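Local coordinates for Phosphoglucomutase/phosphomannomutase family protein (Burkholderia thailandensis, PDB 3UW2), which probably moves a phosphoryl group between positions of a sugar phosphate, as phosphohexose mutases do, and carries a bound zinc ion in this crystal, at residues 259-264 with 370-375; 270-275 with 283-288; 352-357 with 364-369; 213-216 with 220-223. All coordinates share one frame; numbering follows the deposited sequence.

Contact 1. Residues 259-264 with 370-375. With ZN (zinc ion), chain K.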
loop_
_atom_site.group_PDB
_atom_site.type_symbol
_atom_site.label_atom_id
_atom_site.label_comp_id
_atom_site.label_asym_id
_atom_site.label_seq_id
_atom_site.Cartn_x
_atom_site.Cartn_y
_atom_site.Cartn_z
ATOM N N ILE A 259 21.955 -4.490 -1.652
ATOM C CA ILE A 259 20.514 -4.684 -1.541
ATOM C C ILE A 259 19.818 -3.803 -2.574
ATOM O O ILE A 259 20.285 -2.693 -2.808
ATOM C CB ILE A 259 20.073 -4.280 -0.093
ATOM C CG1 ILE A 259 20.482 -5.414 0.905
ATOM C CG2 ILE A 259 18.593 -3.980 0.028
ATOM C CD1 ILE A 259 19.846 -6.774 0.628
ATOM N N GLY A 260 18.704 -4.283 -3.160
ATOM C CA GLY A 260 17.929 -3.494 -4.130
ATOM C C GLY A 260 16.561 -3.083 -3.619
ATOM O O GLY A 260 15.857 -3.922 -3.039
ATOM N N PHE A 261 16.210 -1.784 -3.729
ATOM C CA PHE A 261 14.838 -1.326 -3.340
ATOM C C PHE A 261 14.138 -0.807 -4.603
ATOM O O PHE A 261 14.713 -0.039 -5.352
ATOM C CB PHE A 261 14.879 -0.121 -2.395
ATOM C CG PHE A 261 15.264 -0.422 -0.960
ATOM C CD1 PHE A 261 15.433 -1.728 -0.494
ATOM C CD2 PHE A 261 15.401 0.651 -0.053
ATOM C CE1 PHE A 261 15.769 -1.969 0.845
ATOM C CE2 PHE A 261 15.766 0.429 1.277
ATOM C CZ PHE A 261 15.921 -0.891 1.736
ATOM N N ALA A 262 12.891 -1.204 -4.827
ATOM C CA ALA A 262 12.099 -0.681 -5.962
ATOM C C ALA A 262 10.755 -0.130 -5.444
ATOM O O ALA A 262 10.127 -0.786 -4.613
ATOM C CB ALA A 262 11.865 -1.774 -6.977
ATOM N N PHE A 263 10.366 1.092 -5.871
ATOM C CA PHE A 263 9.194 1.739 -5.323
ATOM C C PHE A 263 8.123 1.689 -6.355
ATOM O O PHE A 263 8.409 1.686 -7.552
ATOM C CB PHE A 263 9.517 3.195 -4.951
ATOM C CG PHE A 263 10.424 3.314 -3.775
ATOM C CD1 PHE A 263 9.926 3.109 -2.487
ATOM C CD2 PHE A 263 11.761 3.621 -3.933
ATOM C CE1 PHE A 263 10.769 3.243 -1.389
ATOM C CE2 PHE A 263 12.609 3.723 -2.846
ATOM C CZ PHE A 263 12.106 3.548 -1.564
ATOM N N ASP A 264 6.881 1.657 -5.914
ATOM C CA ASP A 264 5.796 1.829 -6.842
ATOM C C ASP A 264 5.633 3.340 -7.130
ATOM O O ASP A 264 6.370 4.155 -6.578
ATOM C CB ASP A 264 4.517 1.184 -6.321
ATOM C CG ASP A 264 3.829 1.998 -5.258
ATOM O OD1 ASP A 264 4.409 2.872 -4.577
ATOM O OD2 ASP A 264 2.678 1.639 -5.055
ATOM N N ARG A 370 13.360 1.540 7.772
ATOM C CA ARG A 370 13.271 0.653 8.900
ATOM C C ARG A 370 13.989 -0.640 8.525
ATOM O O ARG A 370 14.576 -1.276 9.382
ATOM C CB ARG A 370 11.808 0.362 9.282
ATOM C CG ARG A 370 11.106 1.550 9.996
ATOM C CD ARG A 370 11.675 1.783 11.395
ATOM N NE ARG A 370 11.262 0.687 12.331
ATOM C CZ ARG A 370 10.240 0.753 13.186
ATOM N NH1 ARG A 370 9.519 1.903 13.349
ATOM N NH2 ARG A 370 9.989 -0.296 13.959
ATOM N N LEU A 371 13.915 -1.028 7.246
ATOM C CA LEU A 371 14.571 -2.296 6.786
ATOM C C LEU A 371 16.110 -2.074 6.863
ATOM O O LEU A 371 16.836 -2.893 7.419
ATOM C CB LEU A 371 14.087 -2.596 5.373
ATOM C CG LEU A 371 14.719 -3.828 4.708
ATOM C CD1 LEU A 371 14.596 -5.025 5.633
ATOM C CD2 LEU A 371 14.062 -4.087 3.370
ATOM N N LEU A 372 16.603 -0.919 6.382
ATOM C CA LEU A 372 18.052 -0.621 6.483
ATOM C C LEU A 372 18.550 -0.608 7.963
ATOM O O LEU A 372 19.664 -1.005 8.255
ATOM C CB LEU A 372 18.372 0.712 5.811
ATOM C CG LEU A 372 18.183 0.915 4.300
ATOM C CD1 LEU A 372 18.364 2.364 3.932
ATOM C CD2 LEU A 372 19.239 0.065 3.621
ATOM N N GLU A 373 17.749 -0.107 8.885
ATOM C CA GLU A 373 18.133 -0.107 10.298
ATOM C C GLU A 373 18.485 -1.538 10.785
ATOM O O GLU A 373 19.464 -1.729 11.539
ATOM C CB GLU A 373 16.963 0.413 11.132
ATOM C CG GLU A 373 17.237 0.437 12.639
ATOM C CD GLU A 373 16.061 1.034 13.402
ATOM O OE1 GLU A 373 14.955 0.395 13.511
ATOM O OE2 GLU A 373 16.237 2.158 13.866
ATOM N N ILE A 374 17.662 -2.502 10.369
ATOM C CA ILE A 374 17.847 -3.897 10.712
ATOM C C ILE A 374 18.986 -4.544 9.913
ATOM O O ILE A 374 19.864 -5.178 10.516
ATOM C CB ILE A 374 16.551 -4.697 10.508
ATOM C CG1 ILE A 374 15.443 -4.189 11.477
ATOM C CG2 ILE A 374 16.801 -6.199 10.708
ATOM C CD1 ILE A 374 14.053 -4.702 11.195
ATOM N N LEU A 375 18.957 -4.412 8.577
ATOM C CA LEU A 375 19.962 -5.005 7.672
ATOM C C LEU A 375 21.375 -4.496 8.002
ATOM O O LEU A 375 22.354 -5.252 7.963
ATOM C CB LEU A 375 19.633 -4.652 6.213
ATOM C CG LEU A 375 18.350 -5.305 5.653
ATOM C CD1 LEU A 375 18.224 -5.011 4.151
ATOM C CD2 LEU A 375 18.256 -6.787 5.976
HETATM ZN ZN ZN K . 1.142 3.048 -4.375
#
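Phe-261 pushes its ring from strand 259-263 into a hollow on helix 364-375 formed by Leu-371 and Leu-372. The far end of the ring does the touching. CE1 of Phe-261 lies 3.7 Å from CD2 of Leu-371. CZ of Phe-261 sits 3.9 Å from CG of Leu-372, and both methyls of Leu-372 lie over the same side of that end, CD2 near CZ and CD1 near CE2. Both leucines meet the ring obliquely. Phe-261 and Leu-371 run alongside each other, pointing contrary ways. The torsions set up the hollow: CG of Leu-371 lies anti to its backbone N (chi1 177°), while CG of Leu-372 lies anti to its carbonyl carbon (chi1 -64°). The two side chains thus leave the helix on different paths and meet round one ring. One helical turn beyond Leu-371, Leu-375 makes the second bump. Its CD1 rests 4.0 Å from CG1 of Ile-259. The two backbones run nearly antiparallel, at 171°, with axes 11.6 Å apart. The two segments meet across that gap through side chains, and all five that touch are buried and apolar. Phe-214 of helix 206-216 extends the patch, meeting the ring of Phe-261 edge-to-face and touching Leu-372. At the other end of segment 259-264, away from this packing, OD2 of Asp-264 binds the zinc ion at 2.2 Å. Asp-266 and Asp-268 also bind it. The contact is apolar helix-on-sheet packing between domains II and III of the phosphohexose mutase fold, on a strand that leads into the metal-binding loop.

Contact 2. Residues 270-275 with 283-288. With EDO (1,2-ethanediol), chain G.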
loop_
_atom_site.group_PDB
_atom_site.type_symbol
_atom_site.label_atom_id
_atom_site.label_comp_id
_atom_site.label_asym_id
_atom_site.label_seq_id
_atom_site.Cartn_x
_atom_site.Cartn_y
_atom_site.Cartn_z
ATOM N N LEU A 270 7.076 -0.758 -1.159
ATOM C CA LEU A 270 8.500 -1.080 -1.370
ATOM C C LEU A 270 8.659 -2.558 -1.790
ATOM O O LEU A 270 8.121 -3.472 -1.109
ATOM C CB LEU A 270 9.294 -0.847 -0.060
ATOM C CG LEU A 270 10.767 -1.312 -0.017
ATOM C CD1 LEU A 270 11.641 -0.377 -0.798
ATOM C CD2 LEU A 270 11.238 -1.385 1.438
ATOM N N GLY A 271 9.386 -2.750 -2.901
ATOM C CA GLY A 271 9.910 -4.077 -3.328
ATOM C C GLY A 271 11.369 -4.223 -2.911
ATOM O O GLY A 271 12.129 -3.245 -2.991
ATOM N N VAL A 272 11.778 -5.439 -2.503
ATOM C CA VAL A 272 13.101 -5.711 -1.910
ATOM C C VAL A 272 13.659 -6.910 -2.625
ATOM O O VAL A 272 13.014 -7.968 -2.703
ATOM C CB VAL A 272 13.007 -6.056 -0.370
ATOM C CG1 VAL A 272 14.378 -6.473 0.196
ATOM C CG2 VAL A 272 12.414 -4.893 0.426
ATOM N N VAL A 273 14.869 -6.731 -3.151
ATOM C CA VAL A 273 15.609 -7.765 -3.892
ATOM C C VAL A 273 16.983 -7.981 -3.217
ATOM O O VAL A 273 17.698 -7.019 -2.899
ATOM C CB VAL A 273 15.857 -7.326 -5.396
ATOM C CG1 VAL A 273 16.588 -8.404 -6.213
ATOM C CG2 VAL A 273 14.544 -7.004 -6.098
ATOM N N THR A 274 17.359 -9.236 -3.030
ATOM C CA THR A 274 18.681 -9.549 -2.537
ATOM C C THR A 274 19.781 -9.455 -3.622
ATOM O O THR A 274 19.502 -9.342 -4.817
ATOM C CB THR A 274 18.746 -10.966 -1.907
ATOM O OG1 THR A 274 18.528 -11.935 -2.935
ATOM C CG2 THR A 274 17.654 -11.097 -0.803
ATOM N N LYS A 275 21.027 -9.521 -3.158
ATOM C CA LYS A 275 22.217 -9.447 -3.957
ATOM C C LYS A 275 22.169 -10.544 -5.037
ATOM O O LYS A 275 22.476 -10.289 -6.231
ATOM C CB LYS A 275 23.437 -9.695 -3.025
ATOM C CG LYS A 275 24.831 -9.688 -3.701
ATOM C CD LYS A 275 25.222 -8.277 -4.201
ATOM C CE LYS A 275 26.591 -8.317 -4.931
ATOM N NZ LYS A 275 26.723 -6.996 -5.640
ATOM N N ASP A 283 5.142 -10.638 2.956
ATOM C CA ASP A 283 4.871 -11.378 4.174
ATOM C C ASP A 283 6.199 -11.785 4.881
ATOM O O ASP A 283 6.201 -11.926 6.136
ATOM C CB ASP A 283 3.934 -12.586 3.966
ATOM C CG ASP A 283 4.371 -13.487 2.858
ATOM O OD1 ASP A 283 5.378 -13.169 2.141
ATOM O OD2 ASP A 283 3.680 -14.539 2.707
ATOM N N ARG A 284 7.296 -12.007 4.100
ATOM C CA ARG A 284 8.599 -12.326 4.753
ATOM C C ARG A 284 9.238 -11.112 5.385
ATOM O O ARG A 284 9.770 -11.176 6.495
ATOM C CB ARG A 284 9.566 -13.015 3.807
ATOM C CG ARG A 284 9.083 -14.424 3.476
ATOM C CD ARG A 284 9.941 -14.937 2.355
ATOM N NE ARG A 284 11.107 -15.631 2.855
ATOM C CZ ARG A 284 12.217 -15.762 2.142
ATOM N NH1 ARG A 284 12.325 -15.178 0.948
ATOM N NH2 ARG A 284 13.233 -16.452 2.618
ATOM N N GLN A 285 9.165 -9.988 4.682
ATOM C CA GLN A 285 9.560 -8.705 5.274
ATOM C C GLN A 285 8.899 -8.446 6.648
ATOM O O GLN A 285 9.549 -7.936 7.561
ATOM C CB GLN A 285 9.202 -7.565 4.337
ATOM C CG GLN A 285 9.971 -7.553 2.977
ATOM C CD GLN A 285 9.530 -6.329 2.151
ATOM O OE1 GLN A 285 9.470 -5.172 2.671
ATOM N NE2 GLN A 285 9.136 -6.571 0.907
ATOM N N LEU A 286 7.600 -8.635 6.722
ATOM C CA LEU A 286 6.844 -8.423 7.964
ATOM C C LEU A 286 7.357 -9.313 9.100
ATOM O O LEU A 286 7.376 -8.870 10.247
ATOM C CB LEU A 286 5.333 -8.648 7.760
ATOM C CG LEU A 286 4.434 -8.195 8.917
ATOM C CD1 LEU A 286 4.510 -6.679 9.034
ATOM C CD2 LEU A 286 3.003 -8.621 8.660
ATOM N N MET A 287 7.762 -10.564 8.800
ATOM C CA MET A 287 8.391 -11.385 9.866
ATOM C C MET A 287 9.608 -10.669 10.480
ATOM O O MET A 287 9.795 -10.650 11.698
ATOM C CB MET A 287 8.709 -12.795 9.364
ATOM C CG MET A 287 7.408 -13.596 9.181
ATOM S SD MET A 287 7.470 -15.359 8.768
ATOM C CE MET A 287 7.838 -15.380 7.013
ATOM N N LEU A 288 10.411 -10.012 9.633
ATOM C CA LEU A 288 11.662 -9.468 10.109
ATOM C C LEU A 288 11.358 -8.218 10.951
ATOM O O LEU A 288 11.986 -7.942 12.011
ATOM C CB LEU A 288 12.567 -9.142 8.875
ATOM C CG LEU A 288 13.984 -8.626 9.107
ATOM C CD1 LEU A 288 14.933 -9.785 9.510
ATOM C CD2 LEU A 288 14.557 -7.871 7.874
HETATM C C1 EDO G . 1.568 -16.280 0.635
HETATM O O1 EDO G . 2.996 -16.157 0.654
HETATM C C2 EDO G . 1.130 -17.122 -0.566
HETATM O O2 EDO G . 1.452 -16.328 -1.705
HETATM O O HOH W 1 7.505 -3.658 1.583
#
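Strand 270-273 is an outermost strand of the domain II sheet, and helix 282-296 belongs to domain III; this contact joins them just across the link between the two domains. Val-272 and Gln-285 carry it. CG2 of Val-272 presses on the amide of Gln-285 and lies 3.7 Å from its CD. The same methyl is about equally close to OE1 and NE2, so it is centred on the amide group. The glutamine gets there on an extended chain: beyond CG it runs out straight (chi2 -179°) and carries the amide across to the strand. The two polar atoms of the amide are used differently. NE2 of Gln-285 donates a hydrogen bond to the backbone O of Ile-280, in the connection between strand and helix. OE1 of Gln-285 accepts a hydrogen bond from a water at 2.7 Å. That water also donates to the O of Leu-270 at 2.8 Å and so bridges strand and helix. This buried amide therefore has a partner at each end, which should fix its rotation. The side chain of Leu-270 comes less close, its CD2 being 4.4 Å from OE1 of Gln-285. Helix 364-375 packs alongside, with Thr-367 on Leu-270 and Leu-371 on Val-272. At the start of segment 283-288, OD2 of Asp-283 accepts a bond from the O1 of a 1,2-ethanediol, 2.7 Å away, probably from the crystallisation liquor. The contact is helix-on-sheet packing with a water between strand and helix, at the interface of domains II and III in the phosphohexose mutase fold.

Contact 3. Residues 352-357 with 364-369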
loop_
_atom_site.group_PDB
_atom_site.type_symbol
_atom_site.label_atom_id
_atom_site.label_comp_id
_atom_site.label_asym_id
_atom_site.label_seq_id
_atom_site.Cartn_x
_atom_site.Cartn_y
_atom_site.Cartn_z
ATOM N N VAL A 352 3.153 -1.557 4.212
ATOM C CA VAL A 352 3.597 -1.936 5.544
ATOM C C VAL A 352 3.320 -0.734 6.440
ATOM O O VAL A 352 3.690 0.421 6.089
ATOM C CB VAL A 352 5.106 -2.336 5.549
ATOM C CG1 VAL A 352 5.553 -2.794 6.948
ATOM C CG2 VAL A 352 5.366 -3.496 4.585
ATOM N N PHE A 353 2.660 -0.977 7.577
ATOM C CA PHE A 353 2.178 0.129 8.379
ATOM C C PHE A 353 2.879 0.080 9.738
ATOM O O PHE A 353 2.570 -0.798 10.564
ATOM C CB PHE A 353 0.661 0.014 8.606
ATOM C CG PHE A 353 -0.180 -0.149 7.356
ATOM C CD1 PHE A 353 -0.186 -1.349 6.636
ATOM C CD2 PHE A 353 -1.065 0.871 6.963
ATOM C CE1 PHE A 353 -1.050 -1.514 5.519
ATOM C CE2 PHE A 353 -1.914 0.714 5.855
ATOM C CZ PHE A 353 -1.903 -0.480 5.141
ATOM N N PHE A 354 3.773 1.038 10.007
ATOM C CA PHE A 354 4.417 1.180 11.338
ATOM C C PHE A 354 3.649 2.214 12.157
ATOM O O PHE A 354 3.589 3.365 11.741
ATOM C CB PHE A 354 5.876 1.698 11.214
ATOM C CG PHE A 354 6.822 0.695 10.591
ATOM C CD1 PHE A 354 7.493 -0.241 11.400
ATOM C CD2 PHE A 354 6.962 0.617 9.171
ATOM C CE1 PHE A 354 8.348 -1.205 10.821
ATOM C CE2 PHE A 354 7.828 -0.331 8.624
ATOM C CZ PHE A 354 8.506 -1.231 9.438
ATOM N N LYS A 355 3.083 1.789 13.296
ATOM C CA LYS A 355 2.629 2.704 14.301
ATOM C C LYS A 355 3.759 2.859 15.296
ATOM O O LYS A 355 4.089 3.990 15.684
ATOM C CB LYS A 355 1.350 2.207 14.984
ATOM C CG LYS A 355 0.894 3.082 16.160
ATOM C CD LYS A 355 0.620 4.521 15.730
ATOM C CE LYS A 355 0.372 5.345 16.996
ATOM N NZ LYS A 355 -0.874 6.017 16.581
ATOM N N ASP A 356 4.399 1.758 15.685
ATOM C CA ASP A 356 5.637 1.857 16.549
ATOM C C ASP A 356 6.620 2.880 16.001
ATOM O O ASP A 356 7.022 2.765 14.821
ATOM C CB ASP A 356 6.282 0.468 16.547
ATOM C CG ASP A 356 7.666 0.463 17.149
ATOM O OD1 ASP A 356 7.704 0.489 18.378
ATOM O OD2 ASP A 356 8.676 0.355 16.429
ATOM N N ARG A 357 6.930 3.933 16.779
ATOM C CA ARG A 357 7.941 4.981 16.435
ATOM C C ARG A 357 7.532 5.808 15.225
ATOM O O ARG A 357 8.348 6.542 14.644
ATOM C CB ARG A 357 9.323 4.349 16.144
ATOM C CG ARG A 357 9.929 3.682 17.376
ATOM C CD ARG A 357 11.125 2.773 17.034
ATOM N NE ARG A 357 12.205 3.485 16.312
ATOM C CZ ARG A 357 13.087 2.860 15.545
ATOM N NH1 ARG A 357 13.058 1.498 15.377
ATOM N NH2 ARG A 357 13.963 3.582 14.899
ATOM N N GLY A 364 6.323 3.381 1.898
ATOM C CA GLY A 364 7.429 2.655 1.306
ATOM C C GLY A 364 8.820 3.187 1.653
ATOM O O GLY A 364 9.782 2.393 1.762
ATOM N N LEU A 365 8.949 4.512 1.785
ATOM C CA LEU A 365 10.245 5.132 2.039
ATOM C C LEU A 365 10.639 4.918 3.528
ATOM O O LEU A 365 11.805 4.660 3.825
ATOM C CB LEU A 365 10.196 6.655 1.794
ATOM C CG LEU A 365 10.324 7.127 0.318
ATOM C CD1 LEU A 365 9.121 6.764 -0.542
ATOM C CD2 LEU A 365 10.482 8.665 0.337
ATOM N N TYR A 366 9.677 5.112 4.439
ATOM C CA TYR A 366 9.882 4.762 5.816
ATOM C C TYR A 366 10.138 3.277 6.007
ATOM O O TYR A 366 11.008 2.912 6.779
ATOM C CB TYR A 366 8.674 5.209 6.680
ATOM C CG TYR A 366 8.979 5.096 8.150
ATOM C CD1 TYR A 366 9.945 5.934 8.758
ATOM C CD2 TYR A 366 8.329 4.143 8.959
ATOM C CE1 TYR A 366 10.285 5.797 10.141
ATOM C CE2 TYR A 366 8.636 4.013 10.315
ATOM C CZ TYR A 366 9.576 4.889 10.904
ATOM O OH TYR A 366 9.850 4.745 12.239
ATOM N N THR A 367 9.389 2.411 5.316
ATOM C CA THR A 367 9.656 0.951 5.468
ATOM C C THR A 367 11.110 0.689 5.018
ATOM O O THR A 367 11.822 -0.089 5.655
ATOM C CB THR A 367 8.651 0.156 4.588
ATOM O OG1 THR A 367 7.331 0.425 5.080
ATOM C CG2 THR A 367 8.932 -1.382 4.563
ATOM N N GLY A 368 11.537 1.309 3.907
ATOM C CA GLY A 368 12.907 1.145 3.443
ATOM C C GLY A 368 13.907 1.513 4.547
ATOM O O GLY A 368 14.867 0.812 4.779
ATOM N N ALA A 369 13.671 2.631 5.219
ATOM C CA ALA A 369 14.552 3.073 6.260
ATOM C C ALA A 369 14.540 2.078 7.430
ATOM O O ALA A 369 15.605 1.773 7.998
ATOM C CB ALA A 369 14.133 4.476 6.714
HETATM O O HOH W 2 10.685 6.678 13.637
#
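Tyr-366 turns the edge of its ring toward the face of Phe-354 in an offset edge-to-face pair. The centroids are 5.5 Å apart and the planes stand at 84°. Between these two side chains the nearest approach is CE2 of Tyr-366 to CB of Phe-354, 3.7 Å. The ring of Phe-354 turns its edge to Thr-367, with CE2 of Phe-354 3.7 Å from OG1 of Thr-367 and that oxygen near the ring plane. The hydroxyl also lies 3.6 Å from CB of Val-352. Thr-367 holds OG1 anti to its carbonyl carbon (chi1 -63°), beside the backbone N, where it hydrogen-bonds back to the O of Asp-363. The far end of Tyr-366 is held by a hydrogen bond between its OH and NH1 of Arg-370, and farther out Asp-356 pairs with Arg-370 and Arg-296, and Arg-357 with Glu-373 and Asp-188. Strand 352-354, outermost in the domain III sheet, thus lies across helix 364-375 at 73°, with helix 282-296 bringing Phe-289 edge-to-face with Phe-354 and helix 178-186 against Tyr-366.

Contact 4. Residues 213-216 with 220-223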
loop_
_atom_site.group_PDB
_atom_site.type_symbol
_atom_site.label_atom_id
_atom_site.label_comp_id
_atom_site.label_asym_id
_atom_site.label_seq_id
_atom_site.Cartn_x
_atom_site.Cartn_y
_atom_site.Cartn_z
ATOM N N LEU A 213 16.509 10.799 1.127
ATOM C CA LEU A 213 16.386 10.126 2.450
ATOM C C LEU A 213 17.514 9.134 2.698
ATOM O O LEU A 213 18.168 9.215 3.742
ATOM C CB LEU A 213 15.015 9.424 2.609
ATOM C CG LEU A 213 14.805 8.550 3.832
ATOM C CD1 LEU A 213 14.889 9.472 5.065
ATOM C CD2 LEU A 213 13.453 7.786 3.790
ATOM N N PHE A 214 17.737 8.196 1.759
ATOM C CA PHE A 214 18.729 7.166 1.993
ATOM C C PHE A 214 20.161 7.741 1.973
ATOM O O PHE A 214 21.042 7.266 2.707
ATOM C CB PHE A 214 18.531 5.965 1.053
ATOM C CG PHE A 214 17.143 5.351 1.136
ATOM C CD1 PHE A 214 16.486 5.178 2.376
ATOM C CD2 PHE A 214 16.502 4.924 -0.022
ATOM C CE1 PHE A 214 15.197 4.605 2.468
ATOM C CE2 PHE A 214 15.211 4.388 0.020
ATOM C CZ PHE A 214 14.551 4.199 1.268
ATOM N N LYS A 215 20.394 8.816 1.195
ATOM C CA LYS A 215 21.691 9.527 1.332
ATOM C C LYS A 215 21.856 10.160 2.701
ATOM O O LYS A 215 22.966 10.129 3.270
ATOM C CB LYS A 215 21.969 10.555 0.205
ATOM C CG LYS A 215 22.298 9.871 -1.099
ATOM C CD LYS A 215 22.506 10.840 -2.264
ATOM C CE LYS A 215 23.471 10.134 -3.223
ATOM N NZ LYS A 215 23.818 10.827 -4.507
ATOM N N ALA A 216 20.774 10.771 3.190
ATOM C CA ALA A 216 20.739 11.358 4.522
ATOM C C ALA A 216 20.998 10.292 5.619
ATOM O O ALA A 216 21.539 10.608 6.677
ATOM C CB ALA A 216 19.387 12.011 4.781
ATOM N N GLU A 220 25.262 4.953 0.181
ATOM C CA GLU A 220 25.621 5.163 -1.229
ATOM C C GLU A 220 24.601 4.466 -2.108
ATOM O O GLU A 220 24.129 3.374 -1.789
ATOM C CB GLU A 220 27.041 4.637 -1.548
ATOM C CG GLU A 220 28.100 5.665 -1.253
ATOM C CD GLU A 220 29.504 5.127 -1.513
ATOM O OE1 GLU A 220 30.402 5.379 -0.652
ATOM O OE2 GLU A 220 29.698 4.443 -2.566
ATOM N N LEU A 221 24.240 5.104 -3.207
ATOM C CA LEU A 221 23.107 4.651 -4.016
ATOM C C LEU A 221 23.529 4.367 -5.436
ATOM O O LEU A 221 24.389 5.063 -5.947
ATOM C CB LEU A 221 22.034 5.716 -4.019
ATOM C CG LEU A 221 21.507 6.156 -2.660
ATOM C CD1 LEU A 221 20.351 7.112 -2.929
ATOM C CD2 LEU A 221 21.061 5.026 -1.729
ATOM N N VAL A 222 23.011 3.297 -6.022
ATOM C CA VAL A 222 23.089 3.161 -7.441
ATOM C C VAL A 222 21.640 3.409 -7.898
ATOM O O VAL A 222 20.764 2.615 -7.636
ATOM C CB VAL A 222 23.553 1.775 -7.945
ATOM C CG1 VAL A 222 23.760 1.927 -9.431
ATOM C CG2 VAL A 222 24.859 1.336 -7.296
ATOM N N GLU A 223 21.404 4.546 -8.559
ATOM C CA GLU A 223 20.063 4.942 -8.912
ATOM C C GLU A 223 19.564 4.394 -10.276
ATOM O O GLU A 223 20.281 4.439 -11.314
ATOM C CB GLU A 223 20.002 6.476 -8.899
ATOM C CG GLU A 223 20.381 7.035 -7.523
ATOM C CD GLU A 223 20.236 8.537 -7.417
ATOM O OE1 GLU A 223 19.350 9.134 -8.067
ATOM O OE2 GLU A 223 20.985 9.141 -6.634
HETATM O O HOH W 3 23.535 8.540 -6.235
#
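Helix 206-216 ends and the chain turns back into strand 221-224, which brings the CA atoms of Lys-215 and Glu-220 to 6.4 Å. Leu-221 is the apolar centre. Its two methyls divide between two residues of the helix. CD2 of Leu-221 lies 3.9 Å from CB of Phe-214, while CD1 lies 3.8 Å from CG of Lys-215. Only the root of Phe-214 takes part. Its ring leads away from the strand. Lys-215 crosses the leucine obliquely. With CG anti to the carbonyl carbon (chi1 -73°) and the chain extended beyond it, the lysine carries its amine over Leu-221 to Glu-223. There NZ of Lys-215 forms a long salt bridge with OE2 of Glu-223, at 3.9 Å. A water fills in the pairing: it accepts a bond from NZ at 2.9 Å and donates one to OE2 at 2.7 Å. The other carboxylate oxygen, OE1 of Glu-223, is hydrogen-bonded to OG1 of Thr-226, so both oxygens have partners. The contact closes the second half of a beta-alpha-beta unit made by strand 197-200, helix 206-216 and strand 221-224. Its chemistry is graded, from buried Phe-214 through Leu-221 to exposed Lys-215. The ion pair is long and water-mediated at the rim, so it probably adds less than the apolar packing beneath it.

How the contacts relate
Along the chain contact 4 comes first and closes before the others open. Contact 1 spans the longest loop, and contacts 2 and 3 follow each other inside it. Contacts 1, 2 and 4 all reach the domain II sheet, where strands 259-263 and 270-273 are antiparallel neighbours and 221-224 is the outermost strand on the far side. Contacts 1 and 3 share helix 364-375 of domain III, and their centres are 10 Å apart. Contacts 1 and 2 are closer, at 8 Å; contacts 2 and 4 are farthest, at 18 Å, and do not touch. Helix 364-375 thus ties the two domains together near the zinc-binding loop.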